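Local coordinates for UPF0678 fatty acid-binding protein-like protein ERS007657_00996 (Mycobacterium tuberculosis, PDB 6R3W) that binds heme b in a beta-barrel and probably acts as a peroxynitrite isomerase, converting peroxynitrite to nitrate, at residues A[4-15]-A[42-50]; A[63-71]-A[80-88]. All blocks are in the same frame, centred on the assembly; numbering follows the deposited sequence.

Interaction 1 of 2, residues A[4-15]-A[42-50]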
loop_
_atom_site.group_PDB
_atom_site.type_symbol
_atom_site.label_atom_id
_atom_site.label_comp_id
_atom_site.label_asym_id
_atom_site.label_seq_id
_atom_site.Cartn_x
_atom_site.Cartn_y
_atom_site.Cartn_z
ATOM N N ASP A 4 24.022 1.378 5.217
ATOM C CA ASP A 4 23.884 -0.086 5.082
ATOM C C ASP A 4 22.414 -0.465 5.283
ATOM O O ASP A 4 21.739 0.167 6.108
ATOM C CB ASP A 4 24.766 -0.828 6.089
ATOM C CG ASP A 4 26.256 -0.569 5.932
ATOM O OD1 ASP A 4 27.031 -1.144 6.719
ATOM O OD2 ASP A 4 26.622 0.227 5.053
ATOM N N LEU A 5 21.967 -1.508 4.607
ATOM C CA LEU A 5 20.611 -2.064 4.794
ATOM C C LEU A 5 20.575 -2.824 6.114
ATOM O O LEU A 5 21.412 -3.718 6.318
ATOM C CB LEU A 5 20.263 -2.998 3.635
ATOM C CG LEU A 5 18.794 -3.405 3.557
ATOM C CD1 LEU A 5 17.907 -2.193 3.276
ATOM C CD2 LEU A 5 18.587 -4.465 2.492
ATOM N N ALA A 6 19.539 -2.595 6.911
ATOM C CA ALA A 6 19.348 -3.370 8.150
ATOM C C ALA A 6 19.140 -4.836 7.781
ATOM O O ALA A 6 18.416 -5.148 6.834
ATOM C CB ALA A 6 18.199 -2.817 8.930
ATOM N N PRO A 7 19.725 -5.789 8.523
ATOM C CA PRO A 7 19.497 -7.207 8.237
ATOM C C PRO A 7 18.023 -7.589 8.079
ATOM O O PRO A 7 17.717 -8.411 7.233
ATOM C CB PRO A 7 20.147 -7.880 9.459
ATOM C CG PRO A 7 21.332 -6.980 9.744
ATOM C CD PRO A 7 20.791 -5.573 9.525
ATOM N N ALA A 8 17.146 -7.044 8.898
ATOM C CA ALA A 8 15.727 -7.454 8.882
ATOM C C ALA A 8 15.134 -7.229 7.494
ATOM O O ALA A 8 14.111 -7.846 7.205
ATOM C CB ALA A 8 14.955 -6.720 9.928
ATOM N N LEU A 9 15.624 -6.222 6.765
ATOM C CA LEU A 9 15.008 -5.819 5.466
ATOM C C LEU A 9 15.513 -6.660 4.280
ATOM O O LEU A 9 15.092 -6.368 3.161
ATOM C CB LEU A 9 15.297 -4.346 5.214
ATOM C CG LEU A 9 14.699 -3.373 6.213
ATOM C CD1 LEU A 9 14.928 -1.960 5.767
ATOM C CD2 LEU A 9 13.230 -3.617 6.419
ATOM N N GLN A 10 16.452 -7.578 4.471
ATOM C CA GLN A 10 17.116 -8.276 3.329
ATOM C C GLN A 10 16.068 -8.808 2.328
ATOM O O GLN A 10 16.253 -8.607 1.110
ATOM C CB GLN A 10 18.014 -9.393 3.871
ATOM C CG GLN A 10 18.767 -10.176 2.803
ATOM C CD GLN A 10 19.763 -9.358 2.014
ATOM O OE1 GLN A 10 20.355 -8.376 2.506
ATOM N NE2 GLN A 10 20.068 -9.835 0.814
ATOM N N ALA A 11 15.069 -9.519 2.795
ATOM C CA ALA A 11 14.089 -10.154 1.885
ATOM C C ALA A 11 13.384 -9.087 1.036
ATOM O O ALA A 11 12.901 -9.423 -0.050
ATOM C CB ALA A 11 13.085 -10.961 2.669
ATOM N N LEU A 12 13.189 -7.903 1.595
ATOM C CA LEU A 12 12.391 -6.832 0.957
ATOM C C LEU A 12 13.287 -5.863 0.172
ATOM O O LEU A 12 12.760 -4.873 -0.358
ATOM C CB LEU A 12 11.560 -6.102 2.004
ATOM C CG LEU A 12 10.566 -6.982 2.776
ATOM C CD1 LEU A 12 9.714 -6.148 3.695
ATOM C CD2 LEU A 12 9.684 -7.783 1.827
ATOM N N SER A 13 14.578 -6.172 0.019
ATOM C CA SER A 13 15.477 -5.264 -0.732
ATOM C C SER A 13 14.950 -5.011 -2.151
ATOM O O SER A 13 15.103 -3.890 -2.652
ATOM C CB SER A 13 16.928 -5.741 -0.704
ATOM O OG SER A 13 17.128 -6.934 -1.456
ATOM N N PRO A 14 14.270 -5.970 -2.834
ATOM C CA PRO A 14 13.775 -5.677 -4.180
ATOM C C PRO A 14 12.726 -4.544 -4.235
ATOM O O PRO A 14 12.463 -4.044 -5.310
ATOM C CB PRO A 14 13.161 -7.016 -4.638
ATOM C CG PRO A 14 14.007 -8.049 -3.921
ATOM C CD PRO A 14 14.200 -7.430 -2.544
ATOM N N LEU A 15 12.112 -4.200 -3.114
ATOM C CA LEU A 15 11.111 -3.113 -3.118
ATOM C C LEU A 15 11.802 -1.756 -3.293
ATOM O O LEU A 15 11.154 -0.808 -3.755
ATOM C CB LEU A 15 10.299 -3.144 -1.818
ATOM C CG LEU A 15 9.103 -4.098 -1.764
ATOM C CD1 LEU A 15 9.531 -5.549 -1.909
ATOM C CD2 LEU A 15 8.332 -3.885 -0.464
ATOM N N ALA A 42 12.303 3.593 0.205
ATOM C CA ALA A 42 13.690 3.915 0.565
ATOM C C ALA A 42 13.933 3.484 2.020
ATOM O O ALA A 42 13.060 2.854 2.613
ATOM C CB ALA A 42 13.943 5.379 0.347
ATOM N N HIS A 43 15.089 3.802 2.587
ATOM C CA HIS A 43 15.389 3.446 3.988
ATOM C C HIS A 43 16.463 4.364 4.553
ATOM O O HIS A 43 17.138 5.048 3.768
ATOM C CB HIS A 43 15.767 1.961 4.088
ATOM C CG HIS A 43 17.157 1.682 3.638
ATOM N ND1 HIS A 43 18.219 1.648 4.509
ATOM C CD2 HIS A 43 17.670 1.503 2.395
ATOM C CE1 HIS A 43 19.315 1.389 3.828
ATOM N NE2 HIS A 43 19.015 1.366 2.522
ATOM N N VAL A 44 16.588 4.382 5.875
ATOM C CA VAL A 44 17.610 5.199 6.591
ATOM C C VAL A 44 18.419 4.288 7.519
ATOM O O VAL A 44 18.972 4.791 8.498
ATOM C CB VAL A 44 16.951 6.382 7.335
ATOM C CG1 VAL A 44 16.299 7.339 6.354
ATOM C CG2 VAL A 44 15.938 5.939 8.402
ATOM N N GLY A 45 18.583 3.019 7.150
ATOM C CA GLY A 45 19.512 2.097 7.834
ATOM C C GLY A 45 18.897 1.421 9.052
ATOM O O GLY A 45 19.626 0.664 9.728
ATOM N N LYS A 46 17.595 1.589 9.268
ATOM C CA LYS A 46 16.839 0.932 10.364
ATOM C C LYS A 46 15.915 -0.137 9.781
ATOM O O LYS A 46 15.761 -0.223 8.555
ATOM C CB LYS A 46 16.081 1.997 11.145
ATOM C CG LYS A 46 16.945 3.036 11.835
ATOM C CD LYS A 46 16.145 3.953 12.706
ATOM C CE LYS A 46 16.980 4.928 13.491
ATOM N NZ LYS A 46 16.113 5.775 14.336
ATOM N N PRO A 47 15.281 -0.986 10.625
ATOM C CA PRO A 47 14.461 -2.091 10.122
ATOM C C PRO A 47 13.063 -1.650 9.658
ATOM O O PRO A 47 12.042 -2.290 10.005
ATOM C CB PRO A 47 14.337 -3.079 11.290
ATOM C CG PRO A 47 15.019 -2.451 12.465
ATOM C CD PRO A 47 15.584 -1.123 12.049
ATOM N N PHE A 48 13.025 -0.638 8.807
ATOM C CA PHE A 48 11.793 -0.219 8.113
ATOM C C PHE A 48 12.175 0.420 6.793
ATOM O O PHE A 48 13.272 1.016 6.674
ATOM C CB PHE A 48 10.976 0.761 8.976
ATOM C CG PHE A 48 11.658 2.073 9.304
ATOM C CD1 PHE A 48 11.580 3.171 8.451
ATOM C CD2 PHE A 48 12.319 2.230 10.505
ATOM C CE1 PHE A 48 12.190 4.371 8.776
ATOM C CE2 PHE A 48 12.900 3.440 10.841
ATOM C CZ PHE A 48 12.849 4.500 9.974
ATOM N N LEU A 49 11.273 0.308 5.839
ATOM C CA LEU A 49 11.295 1.102 4.604
ATOM C C LEU A 49 10.451 2.354 4.812
ATOM O O LEU A 49 9.380 2.278 5.442
ATOM C CB LEU A 49 10.742 0.287 3.428
ATOM C CG LEU A 49 11.465 -1.005 3.113
ATOM C CD1 LEU A 49 10.781 -1.722 1.969
ATOM C CD2 LEU A 49 12.924 -0.758 2.797
ATOM N N THR A 50 10.881 3.467 4.243
ATOM C CA THR A 50 10.015 4.621 4.008
ATOM C C THR A 50 9.220 4.356 2.740
ATOM O O THR A 50 9.744 3.715 1.805
ATOM C CB THR A 50 10.812 5.922 3.930
ATOM O OG1 THR A 50 11.664 5.866 2.776
ATOM C CG2 THR A 50 11.648 6.148 5.165
HETATM O O HOH W 1 21.948 -0.236 8.907
HETATM O O HOH W 2 17.877 -0.342 6.654
#
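Leu-9 and Leu-49 meet where the 3-10 segment 7-15, ahead of the first strand of the nitrobindin beta-barrel, packs against the turn joining strands 33-42 and 48-57. They touch through Leu-9 CD1 and Leu-49 CD2, 3.8 Å apart. Leu-9 CD1 also presses on backbone oxygens, lying 3.4 Å from Lys-46 O, while Leu-9 CD2 rests on the peptide between Pro-47 and Phe-48. The other methyl of Leu-49, CD1, reaches Leu-15, whose side chain crosses it at about a right angle.

Nearer the N-terminus, the Leu-5 side chain leaves trans to N (chi1 -168°), swinging CD1 over the face of the His-43 imidazole, 3.7 Å from the ring centroid and 7° off the normal: a CH-pi contact. The ring is steadied by Gly-45 N, which donates to His-43 ND1 from 23° out of the ring plane. Further along, Ala-6 CB packs on the Lys-46 carbonyl, 3.6 Å from its O, and Ala-8 CB meets Pro-47 CB.

Pro-47 is the centre of an inverse gamma turn, and strand 48-57 begins after it. Leu-16 packs on Leu-5, His-43 and Leu-49 alike, and Val-73 of strand 63-73 touches Ala-8, Leu-9 and Leu-12. Leu-12 and Leu-15 also touch Ile-104 of strand 103-118, and Leu-12 Tyr-97 of strand 89-100, so the 3-10 segment packs across one end of the barrel, away from the heme.

No direct hydrogen bond joins the segments; water does. One water donates to both Asp-4 O and Gly-45 O, and a second accepts from Ala-6 N at 2.8 Å while donating to Lys-46 O.

Interaction 2 of 2, residues A[63-71]-A[80-88]. With HEM (protoporphyrin IX containing Fe), chain B.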
loop_
_atom_site.group_PDB
_atom_site.type_symbol
_atom_site.label_atom_id
_atom_site.label_comp_id
_atom_site.label_asym_id
_atom_site.label_seq_id
_atom_site.Cartn_x
_atom_site.Cartn_y
_atom_site.Cartn_z
ATOM N N PRO A 63 -4.380 15.564 -9.051
ATOM C CA PRO A 63 -4.029 14.718 -7.925
ATOM C C PRO A 63 -5.280 14.099 -7.298
ATOM O O PRO A 63 -6.299 14.774 -7.127
ATOM C CB PRO A 63 -3.300 15.664 -6.954
ATOM C CG PRO A 63 -3.823 17.037 -7.324
ATOM C CD PRO A 63 -4.021 16.965 -8.826
ATOM N N LEU A 64 -5.227 12.803 -7.088
ATOM C CA LEU A 64 -6.316 12.094 -6.413
ATOM C C LEU A 64 -5.876 11.806 -4.973
ATOM O O LEU A 64 -5.609 12.770 -4.253
ATOM C CB LEU A 64 -6.677 10.850 -7.242
ATOM C CG LEU A 64 -7.281 11.150 -8.624
ATOM C CD1 LEU A 64 -7.525 9.879 -9.409
ATOM C CD2 LEU A 64 -8.579 11.954 -8.503
ATOM N N HIS A 65 -5.526 10.583 -4.687
ATOM C CA HIS A 65 -5.115 10.095 -3.361
ATOM C C HIS A 65 -3.582 10.146 -3.251
ATOM O O HIS A 65 -2.882 9.924 -4.258
ATOM C CB HIS A 65 -5.668 8.677 -3.153
ATOM C CG HIS A 65 -5.270 8.046 -1.860
ATOM N ND1 HIS A 65 -4.219 7.147 -1.757
ATOM C CD2 HIS A 65 -5.793 8.171 -0.623
ATOM C CE1 HIS A 65 -4.161 6.707 -0.514
ATOM N NE2 HIS A 65 -5.101 7.355 0.212
ATOM N N SER A 66 -3.082 10.276 -2.039
ATOM C CA SER A 66 -1.680 9.971 -1.715
ATOM C C SER A 66 -1.675 9.248 -0.371
ATOM O O SER A 66 -2.705 9.255 0.320
ATOM C CB SER A 66 -0.829 11.214 -1.711
ATOM O OG SER A 66 -1.296 12.111 -0.714
ATOM N N GLU A 67 -0.569 8.623 -0.024
ATOM C CA GLU A 67 -0.357 8.077 1.319
ATOM C C GLU A 67 1.127 8.096 1.591
ATOM O O GLU A 67 1.927 8.105 0.648
ATOM C CB GLU A 67 -0.991 6.694 1.468
ATOM C CG GLU A 67 -0.538 5.696 0.412
ATOM C CD GLU A 67 -1.274 4.360 0.385
ATOM O OE1 GLU A 67 -2.498 4.339 0.714
ATOM O OE2 GLU A 67 -0.666 3.358 -0.032
ATOM N N THR A 68 1.483 8.055 2.851
ATOM C CA THR A 68 2.881 8.168 3.267
ATOM C C THR A 68 3.054 7.441 4.602
ATOM O O THR A 68 2.166 7.560 5.471
ATOM C CB THR A 68 3.322 9.634 3.303
ATOM O OG1 THR A 68 4.728 9.666 3.561
ATOM C CG2 THR A 68 2.547 10.450 4.307
ATOM N N GLY A 69 4.203 6.821 4.796
ATOM C CA GLY A 69 4.534 6.192 6.064
ATOM C C GLY A 69 5.633 5.196 5.915
ATOM O O GLY A 69 6.652 5.517 5.255
ATOM N N TYR A 70 5.505 4.068 6.593
ATOM C CA TYR A 70 6.627 3.159 6.861
ATOM C C TYR A 70 6.158 1.719 6.748
ATOM O O TYR A 70 5.044 1.390 7.169
ATOM C CB TYR A 70 7.217 3.444 8.241
ATOM C CG TYR A 70 7.535 4.897 8.448
ATOM C CD1 TYR A 70 8.710 5.446 7.958
ATOM C CD2 TYR A 70 6.646 5.744 9.080
ATOM C CE1 TYR A 70 8.968 6.804 8.048
ATOM C CE2 TYR A 70 6.908 7.092 9.222
ATOM C CZ TYR A 70 8.063 7.626 8.701
ATOM O OH TYR A 70 8.301 8.964 8.862
ATOM N N LEU A 71 7.024 0.870 6.219
ATOM C CA LEU A 71 6.841 -0.588 6.239
ATOM C C LEU A 71 7.901 -1.167 7.169
ATOM O O LEU A 71 9.069 -1.214 6.795
ATOM C CB LEU A 71 6.934 -1.129 4.814
ATOM C CG LEU A 71 6.632 -2.621 4.651
ATOM C CD1 LEU A 71 5.257 -2.995 5.168
ATOM C CD2 LEU A 71 6.768 -3.033 3.205
ATOM N N GLU A 80 4.505 -4.589 9.574
ATOM C CA GLU A 80 3.557 -3.550 10.028
ATOM C C GLU A 80 3.667 -2.388 9.035
ATOM O O GLU A 80 4.740 -1.770 8.957
ATOM C CB GLU A 80 3.853 -3.092 11.468
ATOM C CG GLU A 80 3.682 -4.175 12.518
ATOM C CD GLU A 80 4.408 -3.914 13.812
ATOM O OE1 GLU A 80 5.169 -2.944 13.873
ATOM O OE2 GLU A 80 4.165 -4.674 14.793
ATOM N N LEU A 81 2.576 -2.083 8.328
ATOM C CA LEU A 81 2.483 -0.947 7.381
ATOM C C LEU A 81 1.731 0.174 8.083
ATOM O O LEU A 81 0.602 -0.037 8.515
ATOM C CB LEU A 81 1.763 -1.390 6.107
ATOM C CG LEU A 81 1.535 -0.304 5.058
ATOM C CD1 LEU A 81 2.860 0.234 4.504
ATOM C CD2 LEU A 81 0.674 -0.848 3.930
ATOM N N VAL A 82 2.400 1.302 8.247
ATOM C CA VAL A 82 1.939 2.422 9.082
ATOM C C VAL A 82 1.762 3.640 8.187
ATOM O O VAL A 82 2.767 4.095 7.626
ATOM C CB VAL A 82 2.968 2.692 10.185
ATOM C CG1 VAL A 82 2.505 3.784 11.128
ATOM C CG2 VAL A 82 3.320 1.436 10.968
ATOM N N LEU A 83 0.533 4.105 7.999
ATOM C CA LEU A 83 0.246 5.117 6.949
ATOM C C LEU A 83 -0.637 6.244 7.466
ATOM O O LEU A 83 -1.568 6.023 8.251
ATOM C CB LEU A 83 -0.453 4.481 5.755
ATOM C CG LEU A 83 0.341 3.446 4.967
ATOM C CD1 LEU A 83 -0.546 2.849 3.891
ATOM C CD2 LEU A 83 1.608 4.043 4.379
ATOM N N ALA A 84 -0.372 7.430 6.931
ATOM C CA ALA A 84 -1.251 8.608 6.960
ATOM C C ALA A 84 -1.862 8.832 5.582
ATOM O O ALA A 84 -1.165 8.632 4.551
ATOM C CB ALA A 84 -0.465 9.810 7.390
ATOM N N HIS A 85 -3.099 9.279 5.572
ATOM C CA HIS A 85 -3.877 9.629 4.366
ATOM C C HIS A 85 -4.361 11.059 4.469
ATOM O O HIS A 85 -4.844 11.504 5.530
ATOM C CB HIS A 85 -5.090 8.703 4.215
ATOM C CG HIS A 85 -4.740 7.262 4.101
ATOM N ND1 HIS A 85 -4.578 6.655 2.879
ATOM C CD2 HIS A 85 -4.567 6.312 5.037
ATOM C CE1 HIS A 85 -4.240 5.395 3.074
ATOM N NE2 HIS A 85 -4.218 5.167 4.381
ATOM N N PRO A 86 -4.358 11.799 3.347
ATOM C CA PRO A 86 -4.743 13.203 3.369
ATOM C C PRO A 86 -6.254 13.404 3.513
ATOM O O PRO A 86 -6.677 14.535 3.705
ATOM C CB PRO A 86 -4.250 13.718 2.003
ATOM C CG PRO A 86 -4.317 12.492 1.117
ATOM C CD PRO A 86 -3.867 11.364 2.024
ATOM N N SER A 87 -7.001 12.297 3.454
ATOM C CA SER A 87 -8.463 12.220 3.683
ATOM C C SER A 87 -8.791 12.254 5.186
ATOM O O SER A 87 -9.974 12.093 5.534
ATOM C CB SER A 87 -8.990 10.972 3.051
ATOM O OG SER A 87 -8.242 9.871 3.522
ATOM N N GLY A 88 -7.787 12.346 6.064
ATOM C CA GLY A 88 -8.061 12.388 7.514
ATOM C C GLY A 88 -8.137 11.012 8.150
ATOM O O GLY A 88 -8.838 10.870 9.192
HETATM C CHA HEM B . -13.790 7.096 -2.842
HETATM C CHB HEM B . -9.775 7.104 -5.479
HETATM C CHC HEM B . -7.343 4.932 -1.859
HETATM C CHD HEM B . -11.282 5.385 0.954
HETATM C C1A HEM B . -12.893 7.283 -3.863
HETATM C C2A HEM B . -13.193 7.976 -5.086
HETATM C C3A HEM B . -12.057 7.979 -5.815
HETATM C C4A HEM B . -11.069 7.286 -5.067
HETATM C CMA HEM B . -11.851 8.633 -7.152
HETATM C CAA HEM B . -14.522 8.587 -5.463
HETATM C CBA HEM B . -14.448 10.109 -5.441
HETATM C CGA HEM B . -14.137 10.594 -4.065
HETATM O O1A HEM B . -13.117 11.289 -3.876
HETATM O O2A HEM B . -14.917 10.343 -3.124
HETATM C C1B HEM B . -8.774 6.456 -4.732
HETATM C C2B HEM B . -7.432 6.283 -5.192
HETATM C C3B HEM B . -6.739 5.627 -4.189
HETATM C C4B HEM B . -7.692 5.472 -3.081
HETATM C CMB HEM B . -6.884 6.734 -6.525
HETATM C CAB HEM B . -5.344 5.132 -4.155
HETATM C CBB HEM B . -4.724 4.728 -5.245
HETATM C C1C HEM B . -8.199 4.908 -0.755
HETATM C C2C HEM B . -7.855 4.448 0.534
HETATM C C3C HEM B . -8.946 4.644 1.339
HETATM C C4C HEM B . -10.009 5.135 0.502
HETATM C CMC HEM B . -6.526 3.868 0.896
HETATM C CAC HEM B . -9.074 4.459 2.802
HETATM C CBC HEM B . -8.121 4.858 3.653
HETATM C C1D HEM B . -12.302 5.831 0.123
HETATM C C2D HEM B . -13.670 6.079 0.600
HETATM C C3D HEM B . -14.356 6.558 -0.439
HETATM C C4D HEM B . -13.424 6.591 -1.586
HETATM C CMD HEM B . -14.170 5.908 2.008
HETATM C CAD HEM B . -15.641 7.328 -0.323
HETATM C CBD HEM B . -16.789 6.467 -0.587
HETATM C CGD HEM B . -18.084 7.262 -0.397
HETATM O O1D HEM B . -18.213 8.528 -0.297
HETATM O O2D HEM B . -19.032 6.611 -0.323
HETATM N NA HEM B . -11.563 6.892 -3.878
HETATM N NB HEM B . -8.878 5.969 -3.480
HETATM N NC HEM B . -9.516 5.285 -0.773
HETATM N ND HEM B . -12.190 6.164 -1.203
HETATM FE FE HEM B . -10.603 6.013 -2.343
HETATM O O HOH W 3 -10.000 7.967 -1.685
#
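His-65 reaches across to His-85 along the rim of the heme. Its CB lies 3.4 Å from HEM C3B, on the pyrrole that bears the CAB vinyl group. A chi1 of 178° extends the imidazole over the porphyrin edge, one face against the methine carbon CHC. CG is about equally near HEM C3B and CAB, and CD2 is 3.8 Å from HEM CHC. ND1 comes 3.3 Å from HEM CAB and is hydrogen-bonded to Gln-53 NE2 on the neighbouring strand. CE1 passes the rim of the His-85 ring. At the tip, NE2 shares a hydrogen bond of 2.8 Å with His-85 ND1, and either nitrogen could be the donor. The rings meet rim to rim, their planes 36° apart, neither lying over the other.

His-85 is held from several sides: HEM CBC sits over one face, CE1 approaches the heme methyl CMC, and NE2 is hydrogen-bonded to Glu-91.

Both histidines belong to the beta hairpin of strands 63-73 and 78-85, neighbours in the antiparallel barrel that hosts the heme. Thr-68 with Ala-84 and Tyr-70 with Val-82 are hydrogen-bonded pairs; the Ala-84 N to Thr-68 O bond is 2.9 Å and nearly straight. Between them Gly-69 faces Leu-83 as a non-hydrogen-bonded pair with CA atoms 4.5 Å apart, and Gly-69 CA makes a CA-H...O contact of 3.2 Å with Val-82 O.

Glu-67 lies alongside His-85, its carboxylate plane turned 75° from the ring; OE1 comes up at the ring edge, near its plane, in contact with the ring carbon His-85 CE1 at 3.1 Å. Leu-83 CD1 packs on the Glu-67 carboxylate carbon, and OE2 is taken by Tyr-51 OH and a salt bridge to Arg-130.

Interactions 1 and 2 follow each other along the chain, their centres about 19 Å apart, and meet where strands 48-57 and 63-73 run side by side in the barrel. A probable backbone hydrogen bond of 2.8 Å joins Leu-49 N to Leu-71 O, and the Phe-48 ring meets that of Tyr-70, with planes at about 85°. Interaction 1 packs the N-terminal 3-10 segment away from the annotated heme sites. Interaction 2 reaches the cofactor: the side chain of His-65 is about 7 Å from that of His-155, the predicted axial iron ligand, and the iron also carries a water, 2.1 Å from FE to its oxygen.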